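Local coordinates for protein iron aquisition yersiniabactin synthesis enzyme, YbtT (Escherichia coli, PDB 6BA9) that hydrolyses thioesters as a low-specificity type II thioesterase, maintaining production of the metallophore yersiniabactin in pathogenic enterobacteria, at residues Met2-Trp7 and Leu43-Trp48; Leu108-Leu113 and Leu186-Leu191; Ile114-His119 and His226-Gln231; Asp178-Cys183 and Trp209-Ser214. The protein carries 1 engineered substitution. All blocks are in the same frame, centred on the assembly; numbering follows the deposited sequence.

Contact 1. Residues Met2-Trp7 and Leu43-Trp48; sequences MCIPLW and LSLVTW
Trp7 receives Leu43 on one face of its indole. Leu43 CD2 lies 3.5 Å from the centroid of the six-membered ring, 10° off the ring normal. This is a CH-pi contact. Leu43 CG, which carries CD2, stands anti to the backbone N (chi1 174°). Leu43 CB also touches the ring, 3.6 Å from Trp7 CE3. The indole N-H is held elsewhere, by Trp33 O. Leu6 reaches across with CD1, which touches Leu45 CB at 3.9 Å. Ile4 lies alongside Leu45, both side chains pointing the same way. At the other end the Met2 chain bends at chi3 (92°). This carries its CE to 3.8 Å from Val46 CG1 and to the edge of the Trp48 ring. Helix 63-77 packs on Met2, Cys3, Val46 and Trp48. Met2 O takes the N-H of Thr47 from above its carbonyl plane. Water 1 bridges Trp7 O and Ser44 OG, and Ser44 OG also bonds His16. Leu43 O accepts from Leu6 N at 2.8 Å and from Trp7 N at 3.1 Å. Two residues thus face one, a classic beta bulge. It lies in the antiparallel outer strand of an otherwise parallel sheet, as expected for an alpha/beta hydrolase fold.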
# COMPACT_ATOMS: atom_id res chain seq x y z
N MET A 2 6.25 3.58 -12.78
CA MET A 2 5.35 3.81 -11.66
C MET A 2 6.08 4.34 -10.43
O MET A 2 5.51 5.13 -9.67
CB MET A 2 4.66 2.50 -11.25
CG MET A 2 3.73 1.89 -12.26
SD MET A 2 3.23 0.26 -11.66
CE MET A 2 1.74 0.70 -10.80
N CYS A 3 7.32 3.92 -10.21
CA CYS A 3 8.03 4.27 -8.98
C CYS A 3 8.72 5.63 -9.10
O CYS A 3 9.37 5.92 -10.11
CB CYS A 3 9.08 3.21 -8.65
SG CYS A 3 8.35 1.62 -8.18
N ILE A 4 8.55 6.45 -8.07
CA ILE A 4 9.28 7.72 -7.95
C ILE A 4 10.14 7.66 -6.69
O ILE A 4 9.68 7.20 -5.64
CB ILE A 4 8.34 8.93 -7.96
CG1 ILE A 4 7.37 8.90 -6.79
CG2 ILE A 4 7.55 8.99 -9.26
CD1 ILE A 4 6.49 10.17 -6.65
N PRO A 5 11.38 8.14 -6.75
CA PRO A 5 12.25 8.09 -5.57
C PRO A 5 11.88 9.16 -4.55
O PRO A 5 11.62 10.32 -4.91
CB PRO A 5 13.64 8.36 -6.16
CG PRO A 5 13.37 9.19 -7.36
CD PRO A 5 12.08 8.68 -7.93
N LEU A 6 11.83 8.78 -3.27
CA LEU A 6 11.63 9.72 -2.17
C LEU A 6 12.90 9.91 -1.35
O LEU A 6 13.24 11.05 -1.00
CB LEU A 6 10.50 9.27 -1.25
CG LEU A 6 9.09 9.12 -1.83
CD1 LEU A 6 8.07 8.80 -0.75
CD2 LEU A 6 8.66 10.37 -2.58
N TRP A 7 13.58 8.82 -1.01
CA TRP A 7 14.87 8.89 -0.32
C TRP A 7 15.92 8.14 -1.12
O TRP A 7 15.66 7.03 -1.61
CB TRP A 7 14.88 8.22 1.07
CG TRP A 7 13.88 8.66 2.06
CD1 TRP A 7 13.22 9.85 2.12
CD2 TRP A 7 13.41 7.89 3.16
NE1 TRP A 7 12.37 9.86 3.19
CE2 TRP A 7 12.47 8.67 3.84
CE3 TRP A 7 13.71 6.61 3.64
CZ2 TRP A 7 11.81 8.21 4.98
CZ3 TRP A 7 13.05 6.15 4.75
CH2 TRP A 7 12.11 6.95 5.42
N LEU A 43 14.10 4.67 -0.63
CA LEU A 43 12.65 4.62 -0.51
C LEU A 43 12.03 5.17 -1.78
O LEU A 43 12.35 6.29 -2.20
CB LEU A 43 12.15 5.46 0.66
CG LEU A 43 10.64 5.61 0.83
CD1 LEU A 43 9.94 4.28 1.11
CD2 LEU A 43 10.32 6.58 1.96
N SER A 44 11.14 4.39 -2.38
CA SER A 44 10.39 4.83 -3.55
C SER A 44 8.91 4.66 -3.29
O SER A 44 8.49 3.78 -2.52
CB SER A 44 10.79 4.06 -4.79
OG SER A 44 12.18 4.22 -5.08
N LEU A 45 8.11 5.51 -3.94
CA LEU A 45 6.66 5.49 -3.85
C LEU A 45 6.09 5.09 -5.21
O LEU A 45 6.54 5.58 -6.26
CB LEU A 45 6.13 6.89 -3.49
CG LEU A 45 4.61 7.02 -3.32
CD1 LEU A 45 4.11 6.29 -2.10
CD2 LEU A 45 4.24 8.51 -3.26
N VAL A 46 5.11 4.20 -5.19
CA VAL A 46 4.44 3.74 -6.41
C VAL A 46 3.30 4.70 -6.75
O VAL A 46 2.50 5.05 -5.88
CB VAL A 46 3.90 2.31 -6.21
CG1 VAL A 46 3.23 1.81 -7.48
CG2 VAL A 46 5.01 1.37 -5.82
N THR A 47 3.23 5.12 -8.01
CA THR A 47 2.15 5.97 -8.51
C THR A 47 1.11 5.11 -9.22
O THR A 47 1.46 4.36 -10.14
CB THR A 47 2.70 6.95 -9.55
OG1 THR A 47 3.83 7.65 -9.02
CG2 THR A 47 1.65 7.93 -9.98
N TRP A 48 -0.14 5.23 -8.82
CA TRP A 48 -1.21 4.59 -9.57
C TRP A 48 -1.47 5.35 -10.88
O TRP A 48 -1.54 6.59 -10.88
CB TRP A 48 -2.50 4.56 -8.76
CG TRP A 48 -2.49 3.84 -7.42
CD1 TRP A 48 -3.27 4.17 -6.35
CD2 TRP A 48 -1.72 2.68 -7.02
NE1 TRP A 48 -3.05 3.29 -5.31
CE2 TRP A 48 -2.10 2.38 -5.69
CE3 TRP A 48 -0.76 1.88 -7.64
CZ2 TRP A 48 -1.56 1.33 -4.97
CZ3 TRP A 48 -0.22 0.82 -6.91
CH2 TRP A 48 -0.63 0.56 -5.58
O HOH W 1 14.68 5.87 -4.07

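Contact 2. Residues Leu108-Leu113 and Leu186-Leu191; sequences LAPQGL and LRTPAL
Leu186 opens the contact with its methyl group CD1, which lies 4.3 Å from Leu113 CD2. It also touches Phe97 and Glu104 of helix 91-105. Thr188 does most of the side-chain work. Its CG2 stands anti to the backbone N and rests against the backbone of the facing segment, 3.6 Å from Pro110 O and close to Gly112 C. The side chains of Thr188 and Pro110 cross at about a right angle. Thr188 OG1, anti to the carbonyl carbon (chi1 -66°), meets water 2 and Glu104. The water donates to Thr188 OG1 at 2.7 Å and to Pro110 O at 2.8 Å, joining the two loops. Pro189 lays its ring beside Gln111 O. Pro189 O accepts from Leu113 N at 2.9 Å, with the donor in the carbonyl plane, and Gly112 CA makes a CA-H...O contact with the same oxygen. Ala190 pairs with Leu113 in a parallel bridge, their side chains on the same face. Leu191 N donates to Leu113 O at 2.8 Å, nearly along the C=O axis. Both backbone groups of Leu113 are therefore used, one on each side of Ala190. Parallel pairing of strands 112-116 and 190-195 thus starts here, while a water and Glu104 satisfy the buried threonine hydroxyl ahead of it.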
# COMPACT_ATOMS: atom_id res chain seq x y z
N LEU A 108 12.61 -14.37 -7.57
CA LEU A 108 13.36 -13.14 -7.36
C LEU A 108 13.55 -12.79 -5.90
O LEU A 108 14.34 -11.89 -5.59
CB LEU A 108 12.74 -12.01 -8.18
CG LEU A 108 12.94 -12.33 -9.67
CD1 LEU A 108 12.19 -11.34 -10.53
CD2 LEU A 108 14.42 -12.32 -10.05
N ALA A 109 12.87 -13.49 -5.00
CA ALA A 109 13.22 -13.50 -3.58
C ALA A 109 13.20 -12.10 -3.00
O ALA A 109 14.25 -11.61 -2.55
CB ALA A 109 14.62 -14.12 -3.41
N PRO A 110 12.06 -11.42 -2.97
CA PRO A 110 11.97 -10.20 -2.15
C PRO A 110 12.37 -10.53 -0.71
O PRO A 110 12.13 -11.63 -0.22
CB PRO A 110 10.49 -9.81 -2.24
CG PRO A 110 9.91 -10.63 -3.34
CD PRO A 110 10.76 -11.85 -3.50
N GLN A 111 12.99 -9.57 -0.03
CA GLN A 111 13.47 -9.82 1.33
C GLN A 111 12.42 -9.57 2.40
O GLN A 111 12.57 -10.05 3.53
CB GLN A 111 14.72 -8.99 1.61
CG GLN A 111 15.85 -9.33 0.64
CD GLN A 111 16.23 -10.78 0.70
OE1 GLN A 111 16.72 -11.26 1.71
NE2 GLN A 111 15.99 -11.51 -0.40
N GLY A 112 11.34 -8.87 2.09
CA GLY A 112 10.35 -8.60 3.09
C GLY A 112 9.11 -8.01 2.47
O GLY A 112 9.20 -7.34 1.43
N LEU A 113 7.97 -8.26 3.11
CA LEU A 113 6.65 -7.74 2.74
C LEU A 113 6.02 -7.13 3.98
O LEU A 113 5.93 -7.79 5.03
CB LEU A 113 5.76 -8.86 2.22
CG LEU A 113 4.31 -8.47 1.91
CD1 LEU A 113 4.23 -7.38 0.81
CD2 LEU A 113 3.51 -9.72 1.57
N LEU A 186 2.41 -17.25 0.72
CA LEU A 186 3.67 -16.62 0.37
C LEU A 186 4.70 -16.94 1.42
O LEU A 186 4.40 -16.99 2.62
CB LEU A 186 3.48 -15.11 0.29
CG LEU A 186 2.64 -14.59 -0.87
CD1 LEU A 186 2.87 -13.08 -1.03
CD2 LEU A 186 2.98 -15.30 -2.17
N ARG A 187 5.93 -17.18 0.98
CA ARG A 187 7.04 -17.50 1.87
C ARG A 187 7.93 -16.32 2.19
O ARG A 187 8.75 -16.41 3.10
CB ARG A 187 7.86 -18.65 1.29
CG ARG A 187 7.15 -19.98 1.42
CD ARG A 187 6.38 -20.34 0.17
NE ARG A 187 5.54 -21.53 0.36
CZ ARG A 187 5.06 -22.27 -0.63
NH1 ARG A 187 5.37 -21.98 -1.89
NH2 ARG A 187 4.30 -23.32 -0.37
N THR A 188 7.78 -15.20 1.48
CA THR A 188 8.55 -14.02 1.82
C THR A 188 8.25 -13.61 3.27
O THR A 188 7.08 -13.52 3.65
CB THR A 188 8.16 -12.88 0.88
OG1 THR A 188 8.55 -13.18 -0.47
CG2 THR A 188 8.81 -11.56 1.29
N PRO A 189 9.27 -13.31 4.08
CA PRO A 189 9.00 -12.88 5.46
C PRO A 189 8.16 -11.61 5.46
O PRO A 189 8.42 -10.67 4.70
CB PRO A 189 10.39 -12.63 6.02
CG PRO A 189 11.27 -13.53 5.23
CD PRO A 189 10.71 -13.48 3.84
N ALA A 190 7.16 -11.59 6.34
CA ALA A 190 6.10 -10.60 6.32
C ALA A 190 5.89 -10.00 7.70
O ALA A 190 5.98 -10.69 8.72
CB ALA A 190 4.80 -11.20 5.82
N LEU A 191 5.56 -8.71 7.69
CA LEU A 191 5.19 -7.97 8.88
C LEU A 191 3.81 -7.38 8.68
O LEU A 191 3.53 -6.78 7.63
CB LEU A 191 6.18 -6.83 9.10
CG LEU A 191 5.86 -5.81 10.19
CD1 LEU A 191 5.83 -6.48 11.59
CD2 LEU A 191 6.88 -4.68 10.16
O HOH W 2 11.02 -14.08 -0.86

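Contact 3. Residues Ile114-His119 and His226-Gln231; sequences IISGCH and HFYPIQ
Ser116 and Tyr228 join their hydroxyls in a hydrogen bond of 2.7 Å between OG and OH. Either could be the donor. Ser116 OG, anti to its backbone N (chi1 178°), also comes to 3.3 Å from Tyr228 CZ. Gly117 N lies near the plane of the phenol ring, 3.2 Å from Tyr228 OH, but the angle is too poor for a hydrogen bond. Gly117 O lies in the plane of the His226 ring, at its edge, 3.8 Å from CE1. The positive phi of Gly117 turns the chain at the end of strand 112-116.

The next layer covers the Tyr228 ring. Pro229 CD lies 3.3 Å above one face of it, offset toward the rim. Phe227 sits at the N-cap position of the short helix 228-231; its O accepts from Ile230 N and Gln231 N. Phe236 of helix 233-243 packs on Ser116, Tyr228 and Pro229. His89 ties the two segments together from outside: ND1 bonds Ser116 OG, NE2 bonds His226 O, and its ring meets Tyr228 edge-to-face.

His226 ND1 bonds Asp198, as in the histidine-aspartate pair of an alpha/beta hydrolase triad, and the residue after His89 is an engineered alanine at the probable nucleophile position. The chemistry implies a buried polar network that probably helps to position the loop of the probable catalytic histidine, His226, against the sheet.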
# COMPACT_ATOMS: atom_id res chain seq x y z
N ILE A 114 5.58 -5.87 3.87
CA ILE A 114 4.93 -5.15 4.97
C ILE A 114 3.49 -4.84 4.55
O ILE A 114 3.26 -4.07 3.60
CB ILE A 114 5.71 -3.88 5.38
CG1 ILE A 114 7.15 -4.22 5.79
CG2 ILE A 114 4.98 -3.17 6.52
CD1 ILE A 114 8.18 -3.96 4.72
N ILE A 115 2.54 -5.47 5.24
CA ILE A 115 1.11 -5.32 5.02
C ILE A 115 0.59 -4.44 6.15
O ILE A 115 0.66 -4.83 7.32
CB ILE A 115 0.44 -6.70 5.04
CG1 ILE A 115 0.94 -7.56 3.90
CG2 ILE A 115 -1.09 -6.60 5.08
CD1 ILE A 115 0.57 -7.09 2.56
N SER A 116 0.08 -3.26 5.83
CA SER A 116 -0.36 -2.29 6.82
C SER A 116 -1.83 -1.91 6.61
O SER A 116 -2.24 -1.58 5.49
CB SER A 116 0.54 -1.08 6.69
OG SER A 116 0.21 -0.02 7.56
N GLY A 117 -2.61 -1.91 7.69
CA GLY A 117 -3.92 -1.31 7.67
C GLY A 117 -4.85 -1.78 6.58
O GLY A 117 -5.51 -0.96 5.92
N CYS A 118 -4.94 -3.11 6.40
CA CYS A 118 -5.74 -3.68 5.32
C CYS A 118 -6.31 -5.01 5.78
O CYS A 118 -5.60 -5.81 6.38
CB CYS A 118 -4.85 -3.92 4.10
SG CYS A 118 -5.73 -4.40 2.60
N HIS A 119 -7.59 -5.23 5.48
CA HIS A 119 -8.19 -6.54 5.70
C HIS A 119 -7.58 -7.57 4.75
O HIS A 119 -7.08 -7.26 3.66
CB HIS A 119 -9.70 -6.48 5.46
CG HIS A 119 -10.04 -6.07 4.07
ND1 HIS A 119 -10.01 -4.76 3.66
CD2 HIS A 119 -10.38 -6.80 2.99
CE1 HIS A 119 -10.31 -4.70 2.37
NE2 HIS A 119 -10.55 -5.92 1.94
N HIS A 226 -6.14 5.88 10.88
CA HIS A 226 -5.88 5.20 9.60
C HIS A 226 -4.67 5.78 8.87
O HIS A 226 -4.06 5.09 8.06
CB HIS A 226 -7.10 5.28 8.67
CG HIS A 226 -6.96 4.46 7.42
ND1 HIS A 226 -6.75 3.10 7.44
CD2 HIS A 226 -6.99 4.81 6.11
CE1 HIS A 226 -6.66 2.65 6.20
NE2 HIS A 226 -6.80 3.67 5.38
N PHE A 227 -4.30 7.03 9.13
CA PHE A 227 -3.18 7.64 8.44
C PHE A 227 -1.87 7.56 9.23
O PHE A 227 -0.94 8.32 8.95
CB PHE A 227 -3.55 9.05 7.98
CG PHE A 227 -4.65 9.03 6.95
CD1 PHE A 227 -4.37 8.70 5.64
CD2 PHE A 227 -5.97 9.23 7.32
CE1 PHE A 227 -5.38 8.63 4.69
CE2 PHE A 227 -6.98 9.16 6.38
CZ PHE A 227 -6.69 8.86 5.07
N TYR A 228 -1.77 6.61 10.15
CA TYR A 228 -0.55 6.43 10.93
C TYR A 228 0.73 6.31 10.09
O TYR A 228 1.78 6.73 10.57
CB TYR A 228 -0.68 5.28 11.95
CG TYR A 228 -0.83 3.88 11.37
CD1 TYR A 228 0.27 3.18 10.89
CD2 TYR A 228 -2.06 3.25 11.34
CE1 TYR A 228 0.14 1.90 10.36
CE2 TYR A 228 -2.21 1.97 10.81
CZ TYR A 228 -1.11 1.31 10.33
OH TYR A 228 -1.30 0.05 9.81
N PRO A 229 0.74 5.76 8.87
CA PRO A 229 2.04 5.70 8.16
C PRO A 229 2.65 7.06 7.93
O PRO A 229 3.89 7.19 7.87
CB PRO A 229 1.71 4.97 6.85
CG PRO A 229 0.53 4.12 7.21
CD PRO A 229 -0.30 5.01 8.13
N ILE A 230 1.81 8.07 7.76
CA ILE A 230 2.24 9.45 7.52
C ILE A 230 2.31 10.23 8.81
O ILE A 230 3.33 10.83 9.14
CB ILE A 230 1.29 10.10 6.49
CG1 ILE A 230 1.44 9.39 5.13
CG2 ILE A 230 1.58 11.59 6.36
CD1 ILE A 230 0.26 9.61 4.19
N GLN A 231 1.23 10.20 9.60
CA GLN A 231 1.16 10.99 10.82
C GLN A 231 2.06 10.44 11.92
O GLN A 231 2.48 11.20 12.81
CB GLN A 231 -0.28 11.06 11.30
CG GLN A 231 -1.25 11.61 10.25
CD GLN A 231 -1.05 13.08 10.02
OE1 GLN A 231 -0.89 13.84 10.97
NE2 GLN A 231 -1.03 13.50 8.76

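Contact 4. Residues Asp178-Cys183 and Trp209-Ser214; sequences DSPDVC and WRQWLS
Trp212 packs its indole against Pro180, and its backbone N-H bonds Trp209 O, 2.9 Å from N to O. This bond closes the 3-10 turn that presents the side chain. From CG, which is anti to the carbonyl carbon (chi1 -64°), the indole extends toward the facing segment. Pro180 CA lies over one face of the indole, 3.7 Å from the centroid of the six-membered ring and 20° off its normal. This is a CH-pi contact, offset toward the rim, and its nearest ring atom is CZ2, 3.5 Å from Pro180 CA. Pro180 CB follows it against CE2. The proline ring also crosses Gln211 obliquely, with Pro180 CG 3.5 Å from Gln211 CB.

Cys183 approaches differently. Its SG stays near the plane of the indole and meets the edge, 3.9 Å from Trp212 CZ3, in a sulfur-aromatic contact.

The first segment is folded by its own bonds. Ser179 OG accepts from Asp181 N at 3.0 Å, forming an ST turn. Ser179 O takes Val182 N at 3.2 Å and also comes to 3.7 Å from Trp212 CH2.

The polar end of the indole looks elsewhere: Trp212 NE1 bonds His122 ND1. The rings of His122 and Tyr177 also meet it. No hydrogen bond joins the two segments directly. The surface loop after helix 155-174 is instead held to the loop before strand 216-222 by a proline on an indole face, by the proline ring against Gln211 and by a sulfur at the indole edge.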
# COMPACT_ATOMS: atom_id res chain seq x y z
N ASP A 178 -12.38 -16.36 -2.56
CA ASP A 178 -13.34 -17.10 -1.74
C ASP A 178 -12.68 -17.73 -0.52
O ASP A 178 -13.31 -17.83 0.53
CB ASP A 178 -14.04 -18.17 -2.57
CG ASP A 178 -15.09 -17.60 -3.49
OD1 ASP A 178 -15.53 -16.45 -3.25
OD2 ASP A 178 -15.49 -18.30 -4.44
N SER A 179 -11.42 -18.14 -0.63
CA SER A 179 -10.74 -18.76 0.50
C SER A 179 -9.24 -18.64 0.30
O SER A 179 -8.76 -18.53 -0.83
CB SER A 179 -11.15 -20.23 0.64
OG SER A 179 -10.09 -21.10 0.33
N PRO A 180 -8.46 -18.69 1.39
CA PRO A 180 -6.99 -18.65 1.27
C PRO A 180 -6.39 -19.80 0.50
O PRO A 180 -5.23 -19.71 0.08
CB PRO A 180 -6.52 -18.64 2.73
CG PRO A 180 -7.73 -18.23 3.54
CD PRO A 180 -8.90 -18.77 2.80
N ASP A 181 -7.12 -20.89 0.29
CA ASP A 181 -6.52 -22.02 -0.40
C ASP A 181 -6.54 -21.87 -1.92
O ASP A 181 -6.08 -22.78 -2.62
CB ASP A 181 -7.16 -23.34 0.03
CG ASP A 181 -8.59 -23.48 -0.41
OD1 ASP A 181 -9.08 -22.66 -1.22
OD2 ASP A 181 -9.25 -24.44 0.06
N VAL A 182 -7.04 -20.74 -2.43
CA VAL A 182 -7.00 -20.47 -3.86
C VAL A 182 -5.58 -20.42 -4.40
O VAL A 182 -5.37 -20.67 -5.59
CB VAL A 182 -7.80 -19.18 -4.18
CG1 VAL A 182 -7.53 -18.71 -5.60
CG2 VAL A 182 -9.30 -19.42 -3.99
N CYS A 183 -4.59 -20.11 -3.57
CA CYS A 183 -3.21 -20.23 -4.03
C CYS A 183 -2.31 -20.57 -2.86
O CYS A 183 -2.72 -20.49 -1.70
CB CYS A 183 -2.72 -18.95 -4.68
SG CYS A 183 -2.67 -17.60 -3.49
N TRP A 209 -4.64 -11.94 7.80
CA TRP A 209 -3.62 -12.16 6.78
C TRP A 209 -2.75 -13.37 7.07
O TRP A 209 -2.08 -13.88 6.16
CB TRP A 209 -2.73 -10.93 6.65
CG TRP A 209 -3.26 -9.83 5.74
CD1 TRP A 209 -3.94 -8.72 6.12
CD2 TRP A 209 -3.09 -9.73 4.33
NE1 TRP A 209 -4.23 -7.94 5.03
CE2 TRP A 209 -3.71 -8.54 3.91
CE3 TRP A 209 -2.48 -10.54 3.37
CZ2 TRP A 209 -3.74 -8.14 2.57
CZ3 TRP A 209 -2.51 -10.14 2.05
CH2 TRP A 209 -3.13 -8.95 1.67
N ARG A 210 -2.73 -13.85 8.31
CA ARG A 210 -1.92 -15.02 8.62
C ARG A 210 -2.39 -16.25 7.85
O ARG A 210 -1.61 -17.21 7.74
CB ARG A 210 -1.90 -15.28 10.13
CG ARG A 210 -1.18 -14.18 10.92
CD ARG A 210 -1.05 -14.49 12.42
NE ARG A 210 -2.36 -14.59 13.04
CZ ARG A 210 -3.00 -15.73 13.31
NH1 ARG A 210 -2.42 -16.89 13.05
NH2 ARG A 210 -4.21 -15.68 13.84
N GLN A 211 -3.59 -16.23 7.28
CA GLN A 211 -4.04 -17.34 6.44
C GLN A 211 -3.25 -17.43 5.15
O GLN A 211 -3.22 -18.49 4.52
CB GLN A 211 -5.52 -17.17 6.09
CG GLN A 211 -6.50 -17.16 7.26
CD GLN A 211 -6.74 -18.54 7.80
OE1 GLN A 211 -6.55 -19.53 7.09
NE2 GLN A 211 -7.16 -18.62 9.05
N TRP A 212 -2.58 -16.34 4.75
CA TRP A 212 -1.97 -16.20 3.43
C TRP A 212 -0.45 -16.19 3.46
O TRP A 212 0.19 -16.13 2.40
CB TRP A 212 -2.47 -14.88 2.81
CG TRP A 212 -3.92 -14.85 2.55
CD1 TRP A 212 -4.91 -14.54 3.42
CD2 TRP A 212 -4.57 -15.18 1.31
NE1 TRP A 212 -6.14 -14.63 2.80
CE2 TRP A 212 -5.95 -15.03 1.51
CE3 TRP A 212 -4.10 -15.58 0.06
CZ2 TRP A 212 -6.87 -15.26 0.50
CZ3 TRP A 212 -5.02 -15.80 -0.94
CH2 TRP A 212 -6.39 -15.65 -0.72
N LEU A 213 0.17 -16.23 4.64
CA LEU A 213 1.58 -15.90 4.82
C LEU A 213 2.23 -16.94 5.72
O LEU A 213 1.83 -17.10 6.88
CB LEU A 213 1.70 -14.50 5.44
CG LEU A 213 1.06 -13.35 4.66
CD1 LEU A 213 1.04 -12.07 5.51
CD2 LEU A 213 1.80 -13.12 3.36
N SER A 214 3.22 -17.65 5.18
CA SER A 214 3.88 -18.72 5.95
C SER A 214 4.84 -18.23 7.02
O SER A 214 5.10 -18.95 8.00
CB SER A 214 4.63 -19.64 4.99
OG SER A 214 3.69 -20.25 4.13

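Contacts 1, 2 and 3 reach the same sheet. Contact 1 pairs its antiparallel outer strand, and contact 2 its parallel strands 112-116 and 190-195. Contact 3 takes up strand 112-116 where contact 2 leaves it, and Leu191 O probably bonds Ile115 N at 2.9 Å. It also holds the probable catalytic histidine. Its centre lies about 17 Å from that of contact 1, 18 Å from contact 2 and 20 Å from contact 4. Contact 4 still touches it, through a probable bond from Trp209 NE1 to Cys118 O at 2.9 Å. Leu186 of contact 2 probably bonds Trp212 and Ser214. Contact 1 touches none of the others.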